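Local coordinates for protein homospermidine synthase (Legionella pneumophila subsp. pneumophila str. Philadelphia 1, PDB 2PH5) that binds NAD and probably makes the polyamine homospermidine, at residues Leu349-Gly360 with Trp372-Arg383; Pro40-Gly50 with Tyr59-Ile68. All coordinates share one frame; numbering follows the deposited sequence.

In the fold
Interaction 2 comes first along the chain and closes before interaction 1 opens. Residues 40-50 and 59-68 belong to a beta-alpha-beta unit (strand 43-47, helix 55-59, strand 62-65) at one end of the parallel Rossmann sheet, where strand 62-65 is an outermost strand of that sheet within the chain. Residues 349-360 and 372-383 belong to a hairpin in the mixed sheet of the saccharopine dehydrogenase-type C-terminal domain. The centres lie 29 Å apart and the nearest atoms about 10 Å apart, without touching. NAD relates the two: interaction 2 holds its adenosine end directly, while in interaction 1 the Leu359 side chain comes within about 6 Å of the cofactor, next to the NAD-binding residues Ala158 and Asn159.

Interaction 1: Leu349-Gly360 with Trp372-Arg383; sequences LNEIIDGCDELG and WYGSTLSIQEAR
Ile379, first residue of the helix after strand 372-378, packs tip to tip with Ile352 across the base of a beta hairpin. Its CB already meets Ile352 CD1 at 3.3 Å. The branch CG2 lies 3.5 Å from Gly355 O, the same carbonyl that accepts the Ile379 backbone N-H. With CG1 trans to the backbone N (chi1 -178°), the longer branch is sent to Ile352: CG1 touches both CG1 and CD1 of that residue, and its own CD1 ends 3.4 Å from Ile352 CD1. Ile379 CG1 also sits over the centre of the Arg383 guanidinium. That flat group is gripped at its edge, where NH2 gives Ile352 O a bond of 2.8 Å in the carbonyl plane, on a lone pair; weaker bonds run from NH1 to the same oxygen and from NH2 to Leu349 O. Nearby, Gln380 NE2 donates to Asp354 OD2 on its anti side (3.0 Å), amide and carboxylate planes 89° apart, and a water joins OD2 to Gln380 OE1.

Farther along the antiparallel ladder, Glu358 and Thr376 lie side by side, Thr376 OG1 giving OE2 a 2.6 Å bond. Thr280 and Thr282 also bond this carboxylate. Hydroxyls thus hold the acid on the sheet face that carries Thr376, while edge carbonyls and Ile379 over one face restrict how the Arg383 guanidinium can turn.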
loop_
_atom_site.group_PDB
_atom_site.type_symbol
_atom_site.label_atom_id
_atom_site.label_comp_id
_atom_site.label_asym_id
_atom_site.label_seq_id
_atom_site.Cartn_x
_atom_site.Cartn_y
_atom_site.Cartn_z
ATOM N N LEU A 349 15.001 -4.712 12.312
ATOM C CA LEU A 349 16.400 -5.071 12.217
ATOM C C LEU A 349 16.527 -6.595 12.238
ATOM O O LEU A 349 16.725 -7.226 11.200
ATOM C CB LEU A 349 17.140 -4.458 13.403
ATOM C CG LEU A 349 18.664 -4.471 13.427
ATOM C CD1 LEU A 349 19.213 -3.637 12.274
ATOM C CD2 LEU A 349 19.132 -3.909 14.770
ATOM N N ASN A 350 16.401 -7.186 13.420
ATOM C CA ASN A 350 16.502 -8.632 13.546
ATOM C C ASN A 350 15.307 -9.365 12.952
ATOM O O ASN A 350 15.444 -10.493 12.486
ATOM C CB ASN A 350 16.660 -9.031 15.012
ATOM C CG ASN A 350 17.909 -8.456 15.633
ATOM O OD1 ASN A 350 18.936 -8.311 14.962
ATOM N ND2 ASN A 350 17.838 -8.132 16.920
ATOM N N GLU A 351 14.136 -8.737 12.955
ATOM C CA GLU A 351 12.976 -9.412 12.410
ATOM C C GLU A 351 12.971 -9.588 10.896
ATOM O O GLU A 351 12.198 -10.394 10.376
ATOM C CB GLU A 351 11.675 -8.741 12.861
ATOM C CG GLU A 351 11.618 -7.240 12.716
ATOM C CD GLU A 351 12.158 -6.497 13.936
ATOM O OE1 GLU A 351 13.399 -6.401 14.082
ATOM O OE2 GLU A 351 11.331 -6.015 14.747
ATOM N N ILE A 352 13.828 -8.872 10.174
ATOM C CA ILE A 352 13.816 -9.059 8.735
ATOM C C ILE A 352 14.509 -10.375 8.397
ATOM O O ILE A 352 15.580 -10.680 8.911
ATOM C CB ILE A 352 14.455 -7.858 7.961
ATOM C CG1 ILE A 352 15.723 -8.292 7.252
ATOM C CG2 ILE A 352 14.751 -6.702 8.895
ATOM C CD1 ILE A 352 16.128 -7.315 6.221
ATOM N N ILE A 353 13.882 -11.162 7.532
ATOM C CA ILE A 353 14.414 -12.467 7.171
ATOM C C ILE A 353 14.989 -12.574 5.760
ATOM O O ILE A 353 15.780 -13.469 5.481
ATOM C CB ILE A 353 13.321 -13.529 7.336
ATOM C CG1 ILE A 353 12.243 -13.336 6.259
ATOM C CG2 ILE A 353 12.727 -13.426 8.731
ATOM C CD1 ILE A 353 10.998 -14.193 6.423
ATOM N N ASP A 354 14.601 -11.667 4.871
ATOM C CA ASP A 354 15.078 -11.729 3.498
ATOM C C ASP A 354 14.990 -10.345 2.866
ATOM O O ASP A 354 14.445 -9.410 3.464
ATOM C CB ASP A 354 14.202 -12.711 2.710
ATOM C CG ASP A 354 14.815 -13.123 1.387
ATOM O OD1 ASP A 354 14.040 -13.405 0.450
ATOM O OD2 ASP A 354 16.059 -13.185 1.271
ATOM N N GLY A 355 15.540 -10.212 1.664
ATOM C CA GLY A 355 15.469 -8.937 0.970
ATOM C C GLY A 355 16.742 -8.122 0.873
ATOM O O GLY A 355 17.785 -8.488 1.413
ATOM N N CYS A 356 16.648 -6.997 0.181
ATOM C CA CYS A 356 17.801 -6.142 0.006
ATOM C C CYS A 356 17.391 -4.696 -0.229
ATOM O O CYS A 356 16.213 -4.388 -0.425
ATOM C CB CYS A 356 18.645 -6.646 -1.165
ATOM S SG CYS A 356 17.798 -6.601 -2.740
ATOM N N ASP A 357 18.372 -3.806 -0.206
ATOM C CA ASP A 357 18.104 -2.399 -0.408
ATOM C C ASP A 357 18.894 -1.921 -1.622
ATOM O O ASP A 357 20.129 -1.945 -1.611
ATOM C CB ASP A 357 18.520 -1.612 0.838
ATOM C CG ASP A 357 17.935 -0.212 0.870
ATOM O OD1 ASP A 357 17.810 0.402 -0.213
ATOM O OD2 ASP A 357 17.614 0.276 1.976
ATOM N N GLU A 358 18.181 -1.518 -2.675
ATOM C CA GLU A 358 18.832 -1.025 -3.885
ATOM C C GLU A 358 18.814 0.479 -3.926
ATOM O O GLU A 358 17.843 1.076 -4.374
ATOM C CB GLU A 358 18.150 -1.523 -5.156
ATOM C CG GLU A 358 18.641 -2.852 -5.616
ATOM C CD GLU A 358 18.584 -3.021 -7.127
ATOM O OE1 GLU A 358 17.540 -2.678 -7.751
ATOM O OE2 GLU A 358 19.594 -3.513 -7.680
ATOM N N LEU A 359 19.894 1.088 -3.462
ATOM C CA LEU A 359 20.008 2.535 -3.453
ATOM C C LEU A 359 20.926 2.965 -4.588
ATOM O O LEU A 359 22.015 2.420 -4.744
ATOM C CB LEU A 359 20.587 3.014 -2.123
ATOM C CG LEU A 359 20.964 4.498 -2.081
ATOM C CD1 LEU A 359 19.716 5.333 -2.310
ATOM C CD2 LEU A 359 21.606 4.844 -0.722
ATOM N N GLY A 360 20.483 3.931 -5.384
ATOM C CA GLY A 360 21.305 4.392 -6.483
ATOM C C GLY A 360 20.713 5.586 -7.200
ATOM O O GLY A 360 19.681 6.115 -6.790
ATOM N N TRP A 372 21.701 3.407 -14.511
ATOM C CA TRP A 372 21.518 3.357 -13.065
ATOM C C TRP A 372 22.796 2.850 -12.423
ATOM O O TRP A 372 23.270 1.759 -12.745
ATOM C CB TRP A 372 20.382 2.412 -12.692
ATOM C CG TRP A 372 20.000 2.444 -11.246
ATOM C CD1 TRP A 372 18.962 3.144 -10.683
ATOM C CD2 TRP A 372 20.615 1.714 -10.173
ATOM N NE1 TRP A 372 18.892 2.886 -9.333
ATOM C CE2 TRP A 372 19.893 2.013 -8.996
ATOM C CE3 TRP A 372 21.706 0.837 -10.092
ATOM C CZ2 TRP A 372 20.225 1.465 -7.754
ATOM C CZ3 TRP A 372 22.040 0.289 -8.857
ATOM C CH2 TRP A 372 21.299 0.606 -7.701
ATOM N N TYR A 373 23.349 3.646 -11.517
ATOM C CA TYR A 373 24.560 3.270 -10.816
ATOM C C TYR A 373 24.272 3.367 -9.328
ATOM O O TYR A 373 23.765 4.383 -8.864
ATOM C CB TYR A 373 25.707 4.203 -11.197
ATOM C CG TYR A 373 27.017 3.800 -10.587
ATOM C CD1 TYR A 373 27.333 4.156 -9.283
ATOM C CD2 TYR A 373 27.933 3.030 -11.304
ATOM C CE1 TYR A 373 28.524 3.760 -8.706
ATOM C CE2 TYR A 373 29.138 2.622 -10.734
ATOM C CZ TYR A 373 29.426 2.995 -9.435
ATOM O OH TYR A 373 30.624 2.644 -8.850
ATOM N N GLY A 374 24.580 2.305 -8.588
ATOM C CA GLY A 374 24.324 2.311 -7.162
ATOM C C GLY A 374 24.703 1.044 -6.416
ATOM O O GLY A 374 25.478 0.217 -6.905
ATOM N N SER A 375 24.144 0.902 -5.218
ATOM C CA SER A 375 24.415 -0.237 -4.355
ATOM C C SER A 375 23.221 -1.148 -4.146
ATOM O O SER A 375 22.124 -0.688 -3.849
ATOM C CB SER A 375 24.900 0.252 -2.989
ATOM O OG SER A 375 24.649 -0.709 -1.979
ATOM N N THR A 376 23.444 -2.445 -4.316
ATOM C CA THR A 376 22.402 -3.431 -4.102
ATOM C C THR A 376 22.948 -4.312 -2.999
ATOM O O THR A 376 23.760 -5.197 -3.252
ATOM C CB THR A 376 22.156 -4.288 -5.335
ATOM O OG1 THR A 376 21.861 -3.443 -6.452
ATOM C CG2 THR A 376 20.979 -5.227 -5.092
ATOM N N LEU A 377 22.523 -4.040 -1.770
ATOM C CA LEU A 377 22.977 -4.796 -0.609
ATOM C C LEU A 377 21.829 -5.599 -0.013
ATOM O O LEU A 377 20.754 -5.061 0.245
ATOM C CB LEU A 377 23.534 -3.845 0.461
ATOM C CG LEU A 377 23.919 -4.474 1.810
ATOM C CD1 LEU A 377 25.107 -5.398 1.606
ATOM C CD2 LEU A 377 24.253 -3.393 2.844
ATOM N N SER A 378 22.058 -6.889 0.198
ATOM C CA SER A 378 21.042 -7.748 0.781
ATOM C C SER A 378 21.284 -7.800 2.274
ATOM O O SER A 378 22.383 -7.483 2.747
ATOM C CB SER A 378 21.140 -9.160 0.221
ATOM O OG SER A 378 22.334 -9.782 0.668
ATOM N N ILE A 379 20.258 -8.211 3.011
ATOM C CA ILE A 379 20.346 -8.312 4.457
ATOM C C ILE A 379 21.373 -9.387 4.853
ATOM O O ILE A 379 22.075 -9.247 5.859
ATOM C CB ILE A 379 18.958 -8.646 5.076
ATOM C CG1 ILE A 379 19.065 -8.691 6.606
ATOM C CG2 ILE A 379 18.423 -9.971 4.525
ATOM C CD1 ILE A 379 19.414 -7.356 7.217
ATOM N N GLN A 380 21.474 -10.447 4.051
ATOM C CA GLN A 380 22.418 -11.526 4.333
ATOM C C GLN A 380 23.865 -11.042 4.291
ATOM O O GLN A 380 24.646 -11.291 5.215
ATOM C CB GLN A 380 22.220 -12.691 3.351
ATOM C CG GLN A 380 20.925 -13.483 3.574
ATOM C CD GLN A 380 19.740 -12.949 2.763
ATOM O OE1 GLN A 380 19.693 -11.773 2.402
ATOM N NE2 GLN A 380 18.775 -13.817 2.489
ATOM N N GLU A 381 24.230 -10.343 3.227
ATOM C CA GLU A 381 25.587 -9.851 3.138
ATOM C C GLU A 381 25.863 -8.807 4.230
ATOM O O GLU A 381 26.947 -8.776 4.817
ATOM C CB GLU A 381 25.851 -9.272 1.746
ATOM C CG GLU A 381 27.178 -8.574 1.644
ATOM C CD GLU A 381 27.745 -8.563 0.238
ATOM O OE1 GLU A 381 26.993 -8.829 -0.734
ATOM O OE2 GLU A 381 28.958 -8.274 0.113
ATOM N N ALA A 382 24.865 -7.976 4.521
ATOM C CA ALA A 382 25.007 -6.942 5.533
ATOM C C ALA A 382 25.254 -7.533 6.919
ATOM O O ALA A 382 25.946 -6.935 7.744
ATOM C CB ALA A 382 23.765 -6.065 5.558
ATOM N N ARG A 383 24.681 -8.701 7.183
ATOM C CA ARG A 383 24.852 -9.335 8.482
ATOM C C ARG A 383 26.202 -10.014 8.635
ATOM O O ARG A 383 26.719 -10.130 9.744
ATOM C CB ARG A 383 23.731 -10.342 8.736
ATOM C CG ARG A 383 22.475 -9.694 9.265
ATOM C CD ARG A 383 21.289 -10.633 9.270
ATOM N NE ARG A 383 20.112 -9.965 9.821
ATOM C CZ ARG A 383 18.859 -10.373 9.651
ATOM N NH1 ARG A 383 18.602 -11.461 8.935
ATOM N NH2 ARG A 383 17.863 -9.687 10.199
HETATM O O HOH W 1 17.898 -11.393 -0.004
#

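Interaction 2: Pro40-Gly50 with Tyr59-Ile68. With NAD (nicotinamide-adenine-dinucleotide), chain C.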
loop_
_atom_site.group_PDB
_atom_site.type_symbol
_atom_site.label_atom_id
_atom_site.label_comp_id
_atom_site.label_asym_id
_atom_site.label_seq_id
_atom_site.Cartn_x
_atom_site.Cartn_y
_atom_site.Cartn_z
ATOM N N PRO A 40 38.236 1.578 23.228
ATOM C CA PRO A 40 36.867 1.979 23.542
ATOM C C PRO A 40 36.861 3.230 24.421
ATOM O O PRO A 40 35.944 4.034 24.343
ATOM C CB PRO A 40 36.306 0.747 24.252
ATOM C CG PRO A 40 37.520 0.121 24.866
ATOM C CD PRO A 40 38.519 0.232 23.748
ATOM N N SER A 41 37.892 3.401 25.246
ATOM C CA SER A 41 37.965 4.577 26.112
ATOM C C SER A 41 38.062 5.855 25.273
ATOM O O SER A 41 37.793 6.948 25.757
ATOM C CB SER A 41 39.168 4.486 27.057
ATOM O OG SER A 41 40.394 4.526 26.348
ATOM N N GLN A 42 38.446 5.713 24.011
ATOM C CA GLN A 42 38.557 6.863 23.129
ATOM C C GLN A 42 37.222 7.211 22.485
ATOM O O GLN A 42 37.154 8.017 21.556
ATOM C CB GLN A 42 39.591 6.596 22.043
ATOM C CG GLN A 42 41.022 6.707 22.520
ATOM C CD GLN A 42 42.007 6.285 21.462
ATOM O OE1 GLN A 42 42.240 5.093 21.251
ATOM N NE2 GLN A 42 42.580 7.258 20.771
ATOM N N VAL A 43 36.155 6.595 22.975
ATOM C CA VAL A 43 34.830 6.859 22.444
ATOM C C VAL A 43 33.887 7.206 23.590
ATOM O O VAL A 43 33.978 6.638 24.672
ATOM C CB VAL A 43 34.300 5.628 21.675
ATOM C CG1 VAL A 43 33.035 5.992 20.912
ATOM C CG2 VAL A 43 35.373 5.119 20.722
ATOM N N THR A 44 33.001 8.162 23.351
ATOM C CA THR A 44 32.026 8.604 24.347
ATOM C C THR A 44 30.714 8.909 23.608
ATOM O O THR A 44 30.734 9.459 22.506
ATOM C CB THR A 44 32.541 9.866 25.112
ATOM O OG1 THR A 44 31.460 10.472 25.825
ATOM C CG2 THR A 44 33.143 10.875 24.152
ATOM N N ILE A 45 29.590 8.522 24.213
ATOM C CA ILE A 45 28.258 8.711 23.629
ATOM C C ILE A 45 27.337 9.527 24.534
ATOM O O ILE A 45 27.226 9.245 25.725
ATOM C CB ILE A 45 27.545 7.364 23.406
ATOM C CG1 ILE A 45 28.356 6.487 22.458
ATOM C CG2 ILE A 45 26.128 7.594 22.883
ATOM C CD1 ILE A 45 27.814 5.080 22.365
ATOM N N ILE A 46 26.665 10.517 23.956
ATOM C CA ILE A 46 25.732 11.359 24.692
ATOM C C ILE A 46 24.408 11.291 23.951
ATOM O O ILE A 46 24.364 11.573 22.754
ATOM C CB ILE A 46 26.187 12.816 24.704
ATOM C CG1 ILE A 46 27.643 12.885 25.159
ATOM C CG2 ILE A 46 25.249 13.647 25.579
ATOM C CD1 ILE A 46 28.191 14.277 25.255
ATOM N N ALA A 47 23.340 10.916 24.653
ATOM C CA ALA A 47 22.009 10.802 24.049
ATOM C C ALA A 47 20.925 11.117 25.079
ATOM O O ALA A 47 21.139 10.959 26.279
ATOM C CB ALA A 47 21.815 9.404 23.491
ATOM N N ALA A 48 19.758 11.549 24.613
ATOM C CA ALA A 48 18.671 11.903 25.528
ATOM C C ALA A 48 17.852 10.717 26.020
ATOM O O ALA A 48 17.369 10.714 27.151
ATOM C CB ALA A 48 17.756 12.915 24.876
ATOM N N GLU A 49 17.687 9.718 25.162
ATOM C CA GLU A 49 16.915 8.539 25.514
ATOM C C GLU A 49 17.813 7.321 25.527
ATOM O O GLU A 49 18.690 7.174 24.666
ATOM C CB GLU A 49 15.790 8.303 24.504
ATOM C CG GLU A 49 14.748 9.395 24.439
ATOM C CD GLU A 49 14.450 9.820 23.011
ATOM O OE1 GLU A 49 15.290 10.536 22.420
ATOM O OE2 GLU A 49 13.383 9.429 22.475
ATOM N N GLY A 50 17.582 6.448 26.506
ATOM C CA GLY A 50 18.355 5.229 26.620
ATOM C C GLY A 50 17.984 4.303 25.479
ATOM O O GLY A 50 17.385 4.731 24.490
ATOM N N TYR A 59 30.745 -3.061 23.237
ATOM C CA TYR A 59 32.012 -2.442 22.879
ATOM C C TYR A 59 32.685 -1.785 24.075
ATOM O O TYR A 59 33.862 -1.424 24.014
ATOM C CB TYR A 59 31.788 -1.423 21.759
ATOM C CG TYR A 59 31.432 -2.072 20.438
ATOM C CD1 TYR A 59 32.421 -2.649 19.634
ATOM C CD2 TYR A 59 30.103 -2.141 20.006
ATOM C CE1 TYR A 59 32.099 -3.280 18.436
ATOM C CE2 TYR A 59 29.768 -2.770 18.813
ATOM C CZ TYR A 59 30.775 -3.339 18.034
ATOM O OH TYR A 59 30.456 -3.983 16.863
ATOM N N GLY A 60 31.936 -1.639 25.164
ATOM C CA GLY A 60 32.481 -1.021 26.360
ATOM C C GLY A 60 32.715 0.470 26.189
ATOM O O GLY A 60 33.732 1.009 26.632
ATOM N N VAL A 61 31.774 1.142 25.539
ATOM C CA VAL A 61 31.893 2.569 25.318
ATOM C C VAL A 61 30.995 3.319 26.284
ATOM O O VAL A 61 29.822 2.989 26.445
ATOM C CB VAL A 61 31.550 2.926 23.841
ATOM C CG1 VAL A 61 31.446 4.427 23.654
ATOM C CG2 VAL A 61 32.635 2.366 22.923
ATOM N N SER A 62 31.572 4.314 26.947
ATOM C CA SER A 62 30.853 5.141 27.910
ATOM C C SER A 62 29.586 5.732 27.284
ATOM O O SER A 62 29.591 6.137 26.125
ATOM C CB SER A 62 31.787 6.264 28.387
ATOM O OG SER A 62 31.088 7.251 29.120
ATOM N N PHE A 63 28.501 5.772 28.049
ATOM C CA PHE A 63 27.232 6.321 27.563
ATOM C C PHE A 63 26.639 7.249 28.614
ATOM O O PHE A 63 26.365 6.841 29.742
ATOM C CB PHE A 63 26.235 5.196 27.238
ATOM C CG PHE A 63 24.915 5.686 26.703
ATOM C CD1 PHE A 63 23.950 6.214 27.556
ATOM C CD2 PHE A 63 24.647 5.646 25.340
ATOM C CE1 PHE A 63 22.734 6.698 27.061
ATOM C CE2 PHE A 63 23.434 6.128 24.827
ATOM C CZ PHE A 63 22.475 6.656 25.691
ATOM N N LYS A 64 26.443 8.501 28.229
ATOM C CA LYS A 64 25.900 9.499 29.131
ATOM C C LYS A 64 24.480 9.885 28.734
ATOM O O LYS A 64 24.239 10.364 27.625
ATOM C CB LYS A 64 26.804 10.739 29.129
ATOM C CG LYS A 64 26.225 11.951 29.836
ATOM C CD LYS A 64 26.050 11.712 31.319
ATOM C CE LYS A 64 25.504 12.951 32.018
ATOM N NZ LYS A 64 25.579 12.800 33.502
ATOM N N LEU A 65 23.547 9.683 29.652
ATOM C CA LEU A 65 22.159 10.010 29.392
ATOM C C LEU A 65 21.914 11.488 29.689
ATOM O O LEU A 65 21.852 11.891 30.847
ATOM C CB LEU A 65 21.254 9.134 30.267
ATOM C CG LEU A 65 19.797 8.989 29.816
ATOM C CD1 LEU A 65 19.111 7.902 30.629
ATOM C CD2 LEU A 65 19.079 10.324 29.973
ATOM N N GLN A 66 21.793 12.302 28.647
ATOM C CA GLN A 66 21.545 13.718 28.854
ATOM C C GLN A 66 20.900 14.391 27.665
ATOM O O GLN A 66 21.186 14.061 26.519
ATOM C CB GLN A 66 22.836 14.458 29.201
ATOM C CG GLN A 66 22.618 15.951 29.397
ATOM C CD GLN A 66 23.343 16.508 30.613
ATOM O OE1 GLN A 66 24.574 16.449 30.706
ATOM N NE2 GLN A 66 22.577 17.060 31.552
ATOM N N GLN A 67 20.012 15.336 27.947
ATOM C CA GLN A 67 19.333 16.084 26.899
ATOM C C GLN A 67 20.151 17.345 26.600
ATOM O O GLN A 67 20.449 18.129 27.500
ATOM C CB GLN A 67 17.923 16.455 27.363
ATOM C CG GLN A 67 17.177 17.391 26.424
ATOM C CD GLN A 67 15.788 17.735 26.940
ATOM O OE1 GLN A 67 14.945 16.854 27.118
ATOM N NE2 GLN A 67 15.546 19.015 27.188
ATOM N N ILE A 68 20.527 17.527 25.339
ATOM C CA ILE A 68 21.315 18.690 24.940
ATOM C C ILE A 68 20.388 19.838 24.575
ATOM O O ILE A 68 19.522 19.707 23.716
ATOM C CB ILE A 68 22.230 18.356 23.733
ATOM C CG1 ILE A 68 23.215 17.242 24.126
ATOM C CG2 ILE A 68 22.980 19.593 23.275
ATOM C CD1 ILE A 68 24.029 17.552 25.370
HETATM P PA NAD C . 16.900 8.426 15.880
HETATM O O1A NAD C . 15.681 9.239 16.222
HETATM O O2A NAD C . 16.760 6.945 15.816
HETATM O O5B NAD C . 18.116 8.762 16.900
HETATM C C5B NAD C . 18.447 10.113 17.210
HETATM C C4B NAD C . 19.131 10.138 18.590
HETATM O O4B NAD C . 19.397 11.495 18.867
HETATM C C3B NAD C . 18.272 9.600 19.739
HETATM O O3B NAD C . 18.971 8.569 20.440
HETATM C C2B NAD C . 18.018 10.802 20.605
HETATM O O2B NAD C . 17.892 10.536 21.984
HETATM C C1B NAD C . 19.162 11.748 20.237
HETATM N N9A NAD C . 18.871 13.181 20.368
HETATM C C8A NAD C . 17.600 13.752 20.182
HETATM N N7A NAD C . 17.386 14.772 21.038
HETATM C C5A NAD C . 18.500 14.870 21.798
HETATM C C6A NAD C . 18.840 15.742 22.831
HETATM N N6A NAD C . 18.048 16.723 23.266
HETATM N N1A NAD C . 20.085 15.567 23.419
HETATM C C2A NAD C . 20.962 14.580 23.017
HETATM N N3A NAD C . 20.653 13.713 21.995
HETATM C C4A NAD C . 19.428 13.887 21.416
HETATM O O3 NAD C . 17.344 8.940 14.451
HETATM P PN NAD C . 18.592 8.602 13.501
HETATM O O1N NAD C . 18.048 8.341 12.147
HETATM O O2N NAD C . 19.415 7.537 14.176
HETATM O O5D NAD C . 19.212 10.054 13.629
HETATM C C5D NAD C . 20.375 10.518 12.991
HETATM C C4D NAD C . 19.880 11.289 11.785
HETATM O O4D NAD C . 20.512 10.793 10.636
HETATM C C3D NAD C . 18.895 12.353 11.347
HETATM O O3D NAD C . 19.424 13.659 11.516
HETATM C C2D NAD C . 18.667 11.985 9.892
HETATM O O2D NAD C . 18.205 13.048 9.109
HETATM C C1D NAD C . 20.018 11.421 9.467
HETATM N N1N NAD C . 20.001 10.340 8.453
HETATM C C2N NAD C . 20.663 10.502 7.257
HETATM C C3N NAD C . 20.635 9.432 6.337
HETATM C C7N NAD C . 21.335 9.510 5.025
HETATM O O7N NAD C . 21.263 8.412 4.207
HETATM N N7N NAD C . 22.026 10.564 4.644
HETATM C C4N NAD C . 19.941 8.216 6.634
HETATM C C5N NAD C . 19.272 8.095 7.870
HETATM C C6N NAD C . 19.296 9.136 8.779
HETATM O O HOH W 2 29.551 9.360 27.339
#
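Parallel strand pairing joins Ile45 to Phe63, Ile46 to Lys64 and Ala47 to Leu65 at the border of the Rossmann sheet, in a beta-alpha-beta unit whose helix 55-59 links the two strands. The ladder is regular in its middle: Ile45 O accepts from Lys64 N at 2.7 Å, and Lys64 O accepts in turn from Ala47 N. A water receives or gives bonds at Thr44 OG1 and Ser62 OG while donating to Ile45 O.

On the face that carries Ile45, Phe63 and Ala47, the aromatic ring of Phe63 runs along the neighbouring strand. Its CG is trans to the backbone N (chi1 -179°), which carries the ring forward past Ile45, so that CD2 lies 3.5 Å from Ile45 CG2 and CZ 3.6 Å from Ala47 CB. Val61 fills in behind: its side chain crosses that of Val43 obliquely, CG1 against CG1, and meets Ile45 at about a right angle; Met29 and Phe33 of helix 23-35 pack on Val61 too.

The loops just past the C-terminal ends of both strands hold the adenosine of NAD. Ile68 N donates to the adenine N1A in a nearly straight bond (2.8 Å, 170°), and Ala48 CB lies against the ring at 3.7 Å from C6A. Glu49 takes the ribose hydroxyl: NAD O2B donates to OE1 at 2.6 Å and accepts from the Glu49 backbone N, more weakly from Ala48 N. An acid engaged with the 2'-hydroxyl just past the second Rossmann strand is consistent with a preference for NAD, since a 2'-phosphate there would probably be repelled.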